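Local coordinates for protein plasmodium falciparum gamete antigen 27/25 (Plasmodium falciparum, PDB 1N81) that is of unknown molecular function but is essential for sexual development of the malaria parasite, and may act as a dimer, at residues 13-18 and 171-176; 18-23 and 108-113; 138-143 and 157-162; 56-61 and 72-77. One frame throughout, in Å; residues are numbered along the deposited sequence.

Interaction 1. Residues 13-18 and 171-176; sequences PRIRKV and IDVVDS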
# COMPACT_ATOMS: atom_id res chain seq x y z
N PRO A 13 -12.76 1.78 -7.12
CA PRO A 13 -11.77 2.53 -7.90
C PRO A 13 -10.87 3.36 -6.98
O PRO A 13 -9.73 3.66 -7.35
CB PRO A 13 -12.63 3.42 -8.81
CG PRO A 13 -13.87 2.57 -9.00
CD PRO A 13 -14.13 2.06 -7.60
N ARG A 14 -11.37 3.72 -5.80
CA ARG A 14 -10.56 4.49 -4.85
C ARG A 14 -9.35 3.66 -4.36
O ARG A 14 -8.24 4.19 -4.23
CB ARG A 14 -11.36 4.91 -3.63
CG ARG A 14 -10.51 5.82 -2.77
CD ARG A 14 -11.18 6.24 -1.47
NE ARG A 14 -10.63 7.54 -1.18
CZ ARG A 14 -10.00 7.84 -0.07
NH1 ARG A 14 -9.85 6.92 0.87
NH2 ARG A 14 -9.46 9.03 0.06
N ILE A 15 -9.60 2.39 -4.07
CA ILE A 15 -8.54 1.48 -3.63
C ILE A 15 -7.51 1.37 -4.77
O ILE A 15 -6.30 1.51 -4.56
CB ILE A 15 -9.10 0.09 -3.35
CG1 ILE A 15 -9.90 0.12 -2.04
CG2 ILE A 15 -7.98 -0.94 -3.26
CD1 ILE A 15 -9.02 0.22 -0.80
N ARG A 16 -8.02 1.15 -5.97
CA ARG A 16 -7.16 1.00 -7.15
C ARG A 16 -6.27 2.22 -7.37
O ARG A 16 -5.06 2.08 -7.59
CB ARG A 16 -8.05 0.73 -8.38
CG ARG A 16 -7.38 0.58 -9.73
CD ARG A 16 -8.43 0.10 -10.75
NE ARG A 16 -7.88 -0.17 -12.08
CZ ARG A 16 -8.48 -0.94 -12.99
NH1 ARG A 16 -9.65 -1.51 -12.72
NH2 ARG A 16 -7.91 -1.13 -14.17
N LYS A 17 -6.85 3.43 -7.30
CA LYS A 17 -6.05 4.64 -7.49
C LYS A 17 -5.11 4.98 -6.33
O LYS A 17 -3.93 5.30 -6.56
CB LYS A 17 -6.94 5.85 -7.78
CG LYS A 17 -7.64 5.76 -9.15
CD LYS A 17 -8.68 6.85 -9.31
CE LYS A 17 -9.45 6.71 -10.62
NZ LYS A 17 -10.60 7.65 -10.64
N VAL A 18 -5.60 4.94 -5.10
CA VAL A 18 -4.72 5.29 -3.99
C VAL A 18 -3.60 4.22 -3.92
O VAL A 18 -2.44 4.53 -3.66
CB VAL A 18 -5.49 5.39 -2.65
CG1 VAL A 18 -4.55 5.89 -1.54
CG2 VAL A 18 -6.63 6.37 -2.79
N ILE A 171 -8.06 0.90 6.67
CA ILE A 171 -8.80 1.82 7.53
C ILE A 171 -8.76 3.25 6.98
O ILE A 171 -9.77 3.91 6.92
CB ILE A 171 -8.26 1.77 8.98
CG1 ILE A 171 -8.60 0.42 9.60
CG2 ILE A 171 -8.91 2.89 9.82
CD1 ILE A 171 -7.79 0.07 10.84
N ASP A 172 -7.59 3.70 6.55
CA ASP A 172 -7.43 5.02 6.00
C ASP A 172 -8.07 5.26 4.66
O ASP A 172 -8.53 6.36 4.38
CB ASP A 172 -5.96 5.36 5.76
CG ASP A 172 -5.24 5.69 7.00
OD1 ASP A 172 -5.92 5.75 8.05
OD2 ASP A 172 -4.02 5.89 6.93
N VAL A 173 -8.09 4.23 3.82
CA VAL A 173 -8.56 4.44 2.46
C VAL A 173 -9.95 3.98 2.04
O VAL A 173 -10.60 4.68 1.28
CB VAL A 173 -7.48 3.87 1.48
CG1 VAL A 173 -7.88 4.11 0.02
CG2 VAL A 173 -6.10 4.52 1.80
N VAL A 174 -10.38 2.83 2.52
CA VAL A 174 -11.70 2.31 2.17
C VAL A 174 -12.74 3.35 2.55
O VAL A 174 -12.69 3.91 3.65
CB VAL A 174 -12.00 1.00 2.94
CG1 VAL A 174 -13.44 0.54 2.63
CG2 VAL A 174 -11.01 -0.10 2.52
N ASP A 175 -13.68 3.61 1.64
CA ASP A 175 -14.75 4.58 1.87
C ASP A 175 -16.09 4.07 1.35
O ASP A 175 -17.10 4.78 1.42
CB ASP A 175 -14.43 5.91 1.18
CG ASP A 175 -14.60 5.85 -0.34
OD1 ASP A 175 -14.50 6.89 -1.01
OD2 ASP A 175 -14.82 4.74 -0.86
N SER A 176 -16.12 2.83 0.86
CA SER A 176 -17.34 2.26 0.30
C SER A 176 -18.52 2.12 1.27
O SER A 176 -19.66 2.10 0.85
CB SER A 176 -17.05 0.88 -0.31
OG SER A 176 -16.72 -0.05 0.71
O HOH W 1 -10.46 7.90 3.14
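R14 reaches across to the end of helix 156-173, where the carbonyl of V173 and the carboxylate of D175 receive it. Its CG stands anti to the backbone N (chi1 -174°) and the chain stays extended to NE, a length that suits arginine to span the gap. NH1 donates to V173 O, which lies at the guanidinium edge near its plane; at 2.4 Å this hydrogen bond is very short, and its exact length is doubtful. A water lies between NH1 and the carbonyl of the preceding residue, D172: it donates to D172 O at 2.8 Å and accepts only weakly from NH1.

D175 meets the same arginine differently. Its carboxylate plane is turned 22° from the guanidinium plane, with OD1 3.4 Å from R14 CD and 3.9 Å from R14 NE. That oxygen sits well out of the guanidinium plane, making a long salt bridge of charges with no N-H aimed at it. Outside the pair, R14 NH2 is held by L68 O.

Beside the polar pair the branched side chains fit together. V18 and V173 point tip to tip, CB of V18 lying 3.8 Å from CG1 of V173, while I15 slants across so that its CD1 comes within 3.9 Å of V174 CG2. Compact beta-branched residues suit this buried seam.

The helix ends at V173, and V174 is the first residue to leave helical geometry; R14 thus sits at a helix C-terminus, where its positive charge probably complements the helix dipole. In this all-helical fold it ties the start of helix 13-35 to the close of helix 156-173.

Interaction 2. Residues 18-23 and 108-113; sequences VGDIEF and VEQRVI
Segments 18-23 and 108-113 are helices running almost antiparallel, 162° between their directions and 10.7 Å between their axes, with G19 and Q110 facing each other where the CA atoms come nearest, at 6.6 Å. G19 suits this point because it has no side chain: the amide end of Q110 lies against its backbone, NE2 being 3.3 Å from G19 C.

Q110 does two jobs with one extended chain. Its CG is anti to the backbone N (chi1 -175°), and CB lies over one face of the F23 ring, 3.8 Å from the centroid and 15° off the normal, a CH-pi contact. F23 and Q110 slide past each other in opposite directions, the amide nearly parallel to the ring. At its tip, NE2 donates to D20 OD1 at 3.0 Å; the oxygen lies slightly out of the amide plane, and NE2 meets it on the anti side, somewhat out of the carboxylate plane. D20 starts out away from helix 108-113, but its carboxylate comes back within range.

The rim of F23 is met by other groups. I113 comes tip to tip, CD1 3.7 Å from CE1 of F23, and E109 crosses at about a right angle, laying CG 3.7 Å from CZ of F23. The flat apolar ring lies between the two helices, with the Q110 methylene over one face and that of E109 at its edge.

The carboxylate of E109 is paired with R84 and R165, and that of E22 with R84 and R80. R80 and R84 of helix 71-89 and R165 of helix 156-173 supply the countercharges, F169 of helix 156-173 packs against E22 and I113, and helix 136-150 covers V112.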
# COMPACT_ATOMS: atom_id res chain seq x y z
N VAL A 18 -5.60 4.94 -5.10
CA VAL A 18 -4.72 5.29 -3.99
C VAL A 18 -3.60 4.22 -3.92
O VAL A 18 -2.44 4.53 -3.66
CB VAL A 18 -5.49 5.39 -2.65
CG1 VAL A 18 -4.55 5.89 -1.54
CG2 VAL A 18 -6.63 6.37 -2.79
N GLY A 19 -3.97 2.96 -4.17
CA GLY A 19 -2.97 1.92 -4.16
C GLY A 19 -1.93 2.23 -5.24
O GLY A 19 -0.74 2.25 -4.97
N ASP A 20 -2.37 2.50 -6.48
CA ASP A 20 -1.40 2.81 -7.54
C ASP A 20 -0.53 3.98 -7.20
O ASP A 20 0.69 3.96 -7.43
CB ASP A 20 -2.10 3.05 -8.89
CG ASP A 20 -2.43 1.75 -9.60
OD1 ASP A 20 -1.99 0.68 -9.10
OD2 ASP A 20 -3.11 1.76 -10.65
N ILE A 21 -1.15 5.01 -6.62
CA ILE A 21 -0.41 6.19 -6.24
C ILE A 21 0.72 5.92 -5.22
O ILE A 21 1.87 6.30 -5.44
CB ILE A 21 -1.38 7.24 -5.66
CG1 ILE A 21 -2.19 7.87 -6.80
CG2 ILE A 21 -0.61 8.29 -4.87
CD1 ILE A 21 -3.44 8.57 -6.34
N GLU A 22 0.36 5.26 -4.12
CA GLU A 22 1.28 4.92 -3.04
C GLU A 22 2.39 3.97 -3.49
O GLU A 22 3.56 4.19 -3.22
CB GLU A 22 0.52 4.25 -1.88
CG GLU A 22 1.43 3.61 -0.82
CD GLU A 22 0.78 3.45 0.56
OE1 GLU A 22 1.40 2.84 1.46
OE2 GLU A 22 -0.35 3.94 0.76
N PHE A 23 2.01 2.91 -4.18
CA PHE A 23 3.02 1.95 -4.57
C PHE A 23 3.93 2.40 -5.71
O PHE A 23 5.10 2.04 -5.71
CB PHE A 23 2.37 0.58 -4.84
CG PHE A 23 1.93 -0.14 -3.57
CD1 PHE A 23 0.63 0.01 -3.07
CD2 PHE A 23 2.85 -0.86 -2.82
CE1 PHE A 23 0.25 -0.56 -1.84
CE2 PHE A 23 2.48 -1.45 -1.56
CZ PHE A 23 1.17 -1.29 -1.08
N VAL A 108 3.07 -7.76 -4.16
CA VAL A 108 2.44 -8.65 -3.21
C VAL A 108 1.58 -7.88 -2.21
O VAL A 108 0.42 -8.21 -1.99
CB VAL A 108 3.50 -9.48 -2.48
CG1 VAL A 108 2.87 -10.16 -1.22
CG2 VAL A 108 4.08 -10.55 -3.48
N GLU A 109 2.16 -6.84 -1.63
CA GLU A 109 1.45 -6.04 -0.65
C GLU A 109 0.23 -5.37 -1.30
O GLU A 109 -0.88 -5.41 -0.74
CB GLU A 109 2.39 -4.98 -0.04
CG GLU A 109 1.76 -4.19 1.11
CD GLU A 109 2.71 -3.21 1.77
OE1 GLU A 109 2.23 -2.41 2.61
OE2 GLU A 109 3.93 -3.21 1.48
N GLN A 110 0.41 -4.81 -2.50
CA GLN A 110 -0.72 -4.15 -3.15
C GLN A 110 -1.85 -5.15 -3.47
O GLN A 110 -3.05 -4.88 -3.24
CB GLN A 110 -0.27 -3.38 -4.40
CG GLN A 110 -1.42 -2.61 -5.02
CD GLN A 110 -0.99 -1.68 -6.12
OE1 GLN A 110 0.13 -1.76 -6.61
NE2 GLN A 110 -1.88 -0.79 -6.52
N ARG A 111 -1.47 -6.33 -3.95
CA ARG A 111 -2.47 -7.37 -4.20
C ARG A 111 -3.22 -7.84 -2.93
O ARG A 111 -4.42 -8.11 -2.97
CB ARG A 111 -1.80 -8.59 -4.82
CG ARG A 111 -2.74 -9.72 -5.05
CD ARG A 111 -3.85 -9.36 -6.04
NE ARG A 111 -4.36 -10.56 -6.71
CZ ARG A 111 -4.08 -10.90 -7.97
NH1 ARG A 111 -3.30 -10.14 -8.71
NH2 ARG A 111 -4.60 -12.01 -8.48
N VAL A 112 -2.52 -7.99 -1.81
CA VAL A 112 -3.22 -8.44 -0.61
C VAL A 112 -4.21 -7.35 -0.18
O VAL A 112 -5.36 -7.65 0.15
CB VAL A 112 -2.25 -8.81 0.52
CG1 VAL A 112 -3.02 -9.07 1.81
CG2 VAL A 112 -1.50 -10.06 0.13
N ILE A 113 -3.77 -6.08 -0.25
CA ILE A 113 -4.65 -4.94 0.08
C ILE A 113 -5.94 -5.04 -0.74
O ILE A 113 -7.04 -4.98 -0.19
CB ILE A 113 -3.98 -3.56 -0.23
CG1 ILE A 113 -2.90 -3.27 0.82
CG2 ILE A 113 -5.03 -2.46 -0.24
CD1 ILE A 113 -2.12 -1.99 0.57

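Interaction 3. Residues 138-143 and 157-162; sequences LIRMLF and DQYKDA
Y159 leaves its helix with CG anti to the backbone N (chi1 169°), and R140 also begins with CG anti but then bends at chi2 (64°), which places CD, and at chi3, which places NE; the guanidinium beyond lies over the tyrosine ring. The two residues belong to consecutive helices, 136-150 and 156-173, which form a splayed alpha-alpha hairpin whose arms stay well short of antiparallel.

The tyrosine ring is used on both a face and an edge. Over one face lies R140: CZ is 3.8 Å from the centroid in a cation-pi contact, and NH1 comes closer still, 3.1 Å from Y159 CG. R140 CD adds a CH-pi contact toward the phenol end of that face. NH2 is engaged by D144 and E147, so these acids, one and two turns further along the same helix, probably fix how the guanidinium lies on the ring.

F143 takes the tyrosine's edge. The rings form a T-shaped pair, planes 86° apart and centroids separated by 5.0 Å, with Y159 CE1 3.5 Å from F143 CG. An aromatic residue suits each place: tyrosine offers a broad face to the cation, and phenylalanine offers its electron-rich face to the C-H edge of the tyrosine.

Beside them I139 sets CG2 3.8 Å from Y159 OH. Where the next turn of helix 156-173 approaches, the small A162 leaves room for F143, its CB resting 3.8 Å from F143 CZ.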
# COMPACT_ATOMS: atom_id res chain seq x y z
N LEU A 138 -6.41 -13.88 7.76
CA LEU A 138 -6.75 -13.76 6.35
C LEU A 138 -5.55 -13.15 5.63
O LEU A 138 -5.15 -13.61 4.57
CB LEU A 138 -7.98 -12.86 6.18
CG LEU A 138 -8.37 -12.47 4.75
CD1 LEU A 138 -8.81 -13.70 3.96
CD2 LEU A 138 -9.49 -11.45 4.79
N ILE A 139 -4.93 -12.14 6.22
CA ILE A 139 -3.78 -11.52 5.58
C ILE A 139 -2.63 -12.52 5.38
O ILE A 139 -2.03 -12.58 4.30
CB ILE A 139 -3.31 -10.28 6.36
CG1 ILE A 139 -4.39 -9.18 6.25
CG2 ILE A 139 -1.98 -9.77 5.78
CD1 ILE A 139 -4.18 -8.04 7.24
N ARG A 140 -2.36 -13.32 6.40
CA ARG A 140 -1.28 -14.29 6.32
C ARG A 140 -1.54 -15.28 5.19
O ARG A 140 -0.63 -15.61 4.44
CB ARG A 140 -1.13 -15.06 7.63
CG ARG A 140 0.05 -16.09 7.64
CD ARG A 140 1.43 -15.42 7.51
NE ARG A 140 2.03 -15.67 6.20
CZ ARG A 140 3.25 -15.28 5.84
NH1 ARG A 140 4.03 -14.62 6.69
NH2 ARG A 140 3.69 -15.53 4.61
N MET A 141 -2.78 -15.75 5.06
CA MET A 141 -3.10 -16.68 4.00
C MET A 141 -3.01 -16.04 2.63
O MET A 141 -2.45 -16.63 1.70
CB MET A 141 -4.47 -17.31 4.22
CG MET A 141 -4.43 -18.36 5.32
SD MET A 141 -5.99 -19.24 5.50
CE MET A 141 -6.80 -18.20 6.60
N LEU A 142 -3.56 -14.84 2.47
CA LEU A 142 -3.44 -14.18 1.18
C LEU A 142 -1.94 -13.96 0.84
O LEU A 142 -1.54 -14.11 -0.34
CB LEU A 142 -4.21 -12.86 1.15
CG LEU A 142 -5.74 -12.98 1.16
CD1 LEU A 142 -6.34 -11.60 1.37
CD2 LEU A 142 -6.25 -13.58 -0.17
N PHE A 143 -1.13 -13.66 1.85
CA PHE A 143 0.30 -13.45 1.67
C PHE A 143 1.01 -14.72 1.20
O PHE A 143 1.90 -14.66 0.33
CB PHE A 143 0.99 -12.98 2.97
CG PHE A 143 1.66 -11.64 2.86
CD1 PHE A 143 0.94 -10.47 3.10
CD2 PHE A 143 3.00 -11.55 2.48
CE1 PHE A 143 1.55 -9.23 2.95
CE2 PHE A 143 3.62 -10.30 2.35
CZ PHE A 143 2.90 -9.15 2.58
N ASP A 157 10.08 -10.28 9.80
CA ASP A 157 9.92 -8.89 10.20
C ASP A 157 9.22 -8.12 9.10
O ASP A 157 8.28 -7.37 9.36
CB ASP A 157 11.26 -8.24 10.51
CG ASP A 157 11.83 -8.69 11.84
OD1 ASP A 157 11.03 -8.95 12.77
OD2 ASP A 157 13.07 -8.78 11.95
N GLN A 158 9.69 -8.31 7.87
CA GLN A 158 9.09 -7.64 6.73
C GLN A 158 7.61 -8.00 6.62
O GLN A 158 6.80 -7.14 6.30
CB GLN A 158 9.83 -8.03 5.46
CG GLN A 158 11.29 -7.72 5.58
CD GLN A 158 12.05 -8.02 4.32
OE1 GLN A 158 11.77 -9.00 3.62
NE2 GLN A 158 13.02 -7.19 4.02
N TYR A 159 7.26 -9.26 6.89
CA TYR A 159 5.87 -9.71 6.84
C TYR A 159 5.04 -9.06 7.93
O TYR A 159 3.96 -8.52 7.67
CB TYR A 159 5.75 -11.23 7.03
CG TYR A 159 4.31 -11.63 7.23
CD1 TYR A 159 3.41 -11.61 6.17
CD2 TYR A 159 3.81 -11.85 8.51
CE1 TYR A 159 2.06 -11.76 6.37
CE2 TYR A 159 2.46 -12.00 8.73
CZ TYR A 159 1.58 -11.95 7.64
OH TYR A 159 0.22 -12.02 7.84
N LYS A 160 5.53 -9.10 9.16
CA LYS A 160 4.78 -8.50 10.25
C LYS A 160 4.55 -6.99 10.01
O LYS A 160 3.46 -6.45 10.27
CB LYS A 160 5.52 -8.76 11.55
CG LYS A 160 4.95 -8.09 12.77
CD LYS A 160 5.65 -8.62 14.03
CE LYS A 160 5.07 -8.03 15.32
NZ LYS A 160 5.36 -6.57 15.48
N ASP A 161 5.57 -6.30 9.53
CA ASP A 161 5.40 -4.87 9.28
C ASP A 161 4.39 -4.66 8.15
O ASP A 161 3.53 -3.78 8.23
CB ASP A 161 6.73 -4.19 8.92
CG ASP A 161 7.69 -4.14 10.11
OD1 ASP A 161 7.24 -4.14 11.29
OD2 ASP A 161 8.92 -4.08 9.87
N ALA A 162 4.48 -5.48 7.11
CA ALA A 162 3.56 -5.35 5.99
C ALA A 162 2.10 -5.57 6.42
O ALA A 162 1.22 -4.82 6.00
CB ALA A 162 3.91 -6.33 4.90

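Interaction 4. Residues 56-61 and 72-77; sequences YVRKNQ and RVQDNI
V57 and I77 form the close-packed centre of this contact, two branched apolar side chains crossing obliquely with CG2 of V57 3.8 Å from CG2 of I77. Both are buried and their CB atoms point into the interface, where the methyl branch of each, CG2, meets the other across helix axes 11.3 Å apart. Segments 56-61 and 72-77 are inclined at 117°, so they diverge from this point and the apolar part stays small.

Away from this centre the contact becomes polar and looser, passing from buried Q61 through partly exposed Q74 to exposed R58. Q74 runs past V57 in the opposite direction, its CG 4.1 Å from V57 CG1, and its extended chain carries the amide to Q61. There NE2 of Q74 donates to OE1 of Q61 at 3.1 Å, but the bond is bent to 126° at the hydrogen and weak, the two amide planes standing steeply to one another. The other end of the Q74 amide is engaged by R54, whose NE is its stronger partner. R58 touches Q74 only lightly, its CG 4.2 Å from NE2 of Q74. Glutamine suits this border: methylenes to lie against valine, an amide to serve two polar partners.

Around the contact, I69 from the connection between the helices touches Q61, Q74 and I77. R54, farther back on helix 50-63, also forms a salt bridge with D75. Helix 13-35 supplies the third wall: E22 touches I77, H24 and A25 meet N60, and Y29 stacks edge-to-face with Y56.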
# COMPACT_ATOMS: atom_id res chain seq x y z
N TYR A 56 7.00 12.91 -4.16
CA TYR A 56 6.77 11.78 -5.06
C TYR A 56 5.31 11.37 -5.01
O TYR A 56 4.73 10.99 -6.03
CB TYR A 56 7.69 10.59 -4.73
CG TYR A 56 9.06 10.71 -5.35
CD1 TYR A 56 9.88 11.78 -5.04
CD2 TYR A 56 9.50 9.78 -6.28
CE1 TYR A 56 11.12 11.93 -5.63
CE2 TYR A 56 10.75 9.92 -6.89
CZ TYR A 56 11.55 11.00 -6.55
OH TYR A 56 12.79 11.13 -7.11
N VAL A 57 4.70 11.43 -3.84
CA VAL A 57 3.27 11.07 -3.77
C VAL A 57 2.47 12.01 -4.67
O VAL A 57 1.67 11.56 -5.48
CB VAL A 57 2.76 11.16 -2.31
CG1 VAL A 57 1.20 11.01 -2.28
CG2 VAL A 57 3.44 10.04 -1.45
N ARG A 58 2.69 13.33 -4.53
CA ARG A 58 1.99 14.34 -5.34
C ARG A 58 2.11 14.07 -6.81
O ARG A 58 1.12 14.08 -7.51
CB ARG A 58 2.52 15.73 -5.06
CG ARG A 58 2.04 16.35 -3.78
CD ARG A 58 2.39 17.84 -3.81
NE ARG A 58 2.27 18.47 -2.49
CZ ARG A 58 3.22 18.48 -1.56
NH1 ARG A 58 4.39 17.89 -1.78
NH2 ARG A 58 2.99 19.08 -0.39
N LYS A 59 3.34 13.85 -7.28
CA LYS A 59 3.59 13.55 -8.68
C LYS A 59 2.74 12.37 -9.15
O LYS A 59 2.21 12.38 -10.26
CB LYS A 59 5.07 13.24 -8.90
CG LYS A 59 5.45 13.02 -10.36
CD LYS A 59 6.96 12.87 -10.49
CE LYS A 59 7.41 12.65 -11.92
NZ LYS A 59 8.90 12.73 -12.01
N ASN A 60 2.61 11.35 -8.30
CA ASN A 60 1.82 10.18 -8.70
C ASN A 60 0.34 10.46 -8.66
O ASN A 60 -0.41 9.91 -9.46
CB ASN A 60 2.19 8.94 -7.86
CG ASN A 60 3.42 8.23 -8.42
OD1 ASN A 60 3.29 7.34 -9.26
ND2 ASN A 60 4.60 8.65 -7.99
N GLN A 61 -0.10 11.32 -7.74
CA GLN A 61 -1.49 11.71 -7.68
C GLN A 61 -1.82 12.41 -9.02
O GLN A 61 -2.92 12.28 -9.59
CB GLN A 61 -1.69 12.71 -6.56
CG GLN A 61 -1.77 12.08 -5.22
CD GLN A 61 -2.01 13.10 -4.15
OE1 GLN A 61 -1.16 13.94 -3.90
NE2 GLN A 61 -3.17 13.04 -3.52
N ARG A 72 -4.53 13.86 6.28
CA ARG A 72 -4.16 12.80 7.20
C ARG A 72 -3.80 11.51 6.42
O ARG A 72 -2.85 10.84 6.75
CB ARG A 72 -5.32 12.50 8.13
CG ARG A 72 -4.93 11.54 9.26
CD ARG A 72 -6.15 11.09 10.03
NE ARG A 72 -7.02 10.26 9.21
CZ ARG A 72 -6.84 8.96 8.99
NH1 ARG A 72 -5.81 8.34 9.55
NH2 ARG A 72 -7.68 8.30 8.21
N VAL A 73 -4.59 11.19 5.41
CA VAL A 73 -4.38 10.02 4.56
C VAL A 73 -3.03 10.18 3.87
O VAL A 73 -2.23 9.25 3.83
CB VAL A 73 -5.45 9.91 3.46
CG1 VAL A 73 -5.11 8.76 2.53
CG2 VAL A 73 -6.82 9.71 4.08
N GLN A 74 -2.80 11.35 3.32
CA GLN A 74 -1.54 11.57 2.66
C GLN A 74 -0.38 11.38 3.64
O GLN A 74 0.64 10.80 3.27
CB GLN A 74 -1.47 12.96 2.04
CG GLN A 74 -0.60 12.96 0.79
CD GLN A 74 -0.29 14.35 0.30
OE1 GLN A 74 0.20 15.19 1.06
NE2 GLN A 74 -0.54 14.59 -0.98
N ASP A 75 -0.52 11.86 4.88
CA ASP A 75 0.55 11.73 5.89
C ASP A 75 0.90 10.26 6.11
O ASP A 75 2.09 9.91 6.22
CB ASP A 75 0.16 12.31 7.26
CG ASP A 75 0.04 13.84 7.26
OD1 ASP A 75 0.67 14.51 6.42
OD2 ASP A 75 -0.68 14.37 8.14
N ASN A 76 -0.12 9.40 6.21
CA ASN A 76 0.17 7.98 6.40
C ASN A 76 0.73 7.31 5.16
O ASN A 76 1.47 6.33 5.28
CB ASN A 76 -1.06 7.20 6.87
CG ASN A 76 -1.41 7.49 8.32
OD1 ASN A 76 -0.59 8.02 9.07
ND2 ASN A 76 -2.62 7.12 8.74
N ILE A 77 0.39 7.82 3.97
CA ILE A 77 0.96 7.23 2.75
C ILE A 77 2.47 7.46 2.84
O ILE A 77 3.26 6.53 2.65
CB ILE A 77 0.42 7.89 1.43
CG1 ILE A 77 -1.01 7.45 1.18
CG2 ILE A 77 1.28 7.45 0.21
CD1 ILE A 77 -1.62 8.09 -0.08

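Helix 13-35 joins interactions 1 and 2, which share V18 and have centres 10 Å apart. V18 also meets interaction 4, its CG1 3.9 Å from I77 CD1. A polar tie reinforces that side: D172 of interaction 1 bonds through OD1 to R72 NH1 at 3.0 Å, a salt bridge, and through OD2 to N76 ND2 at 2.6 Å, a probable hydrogen bond. On the other flank, V108 CG1 of interaction 2 packs 3.7 Å from F143 CE2 of interaction 3. The centre of interaction 2 lies about 4 Å from the chain's centre, and it touches both outer contacts, whereas interactions 3 and 4 lie about 23 Å apart between centres, on opposite sides of the chain's centre.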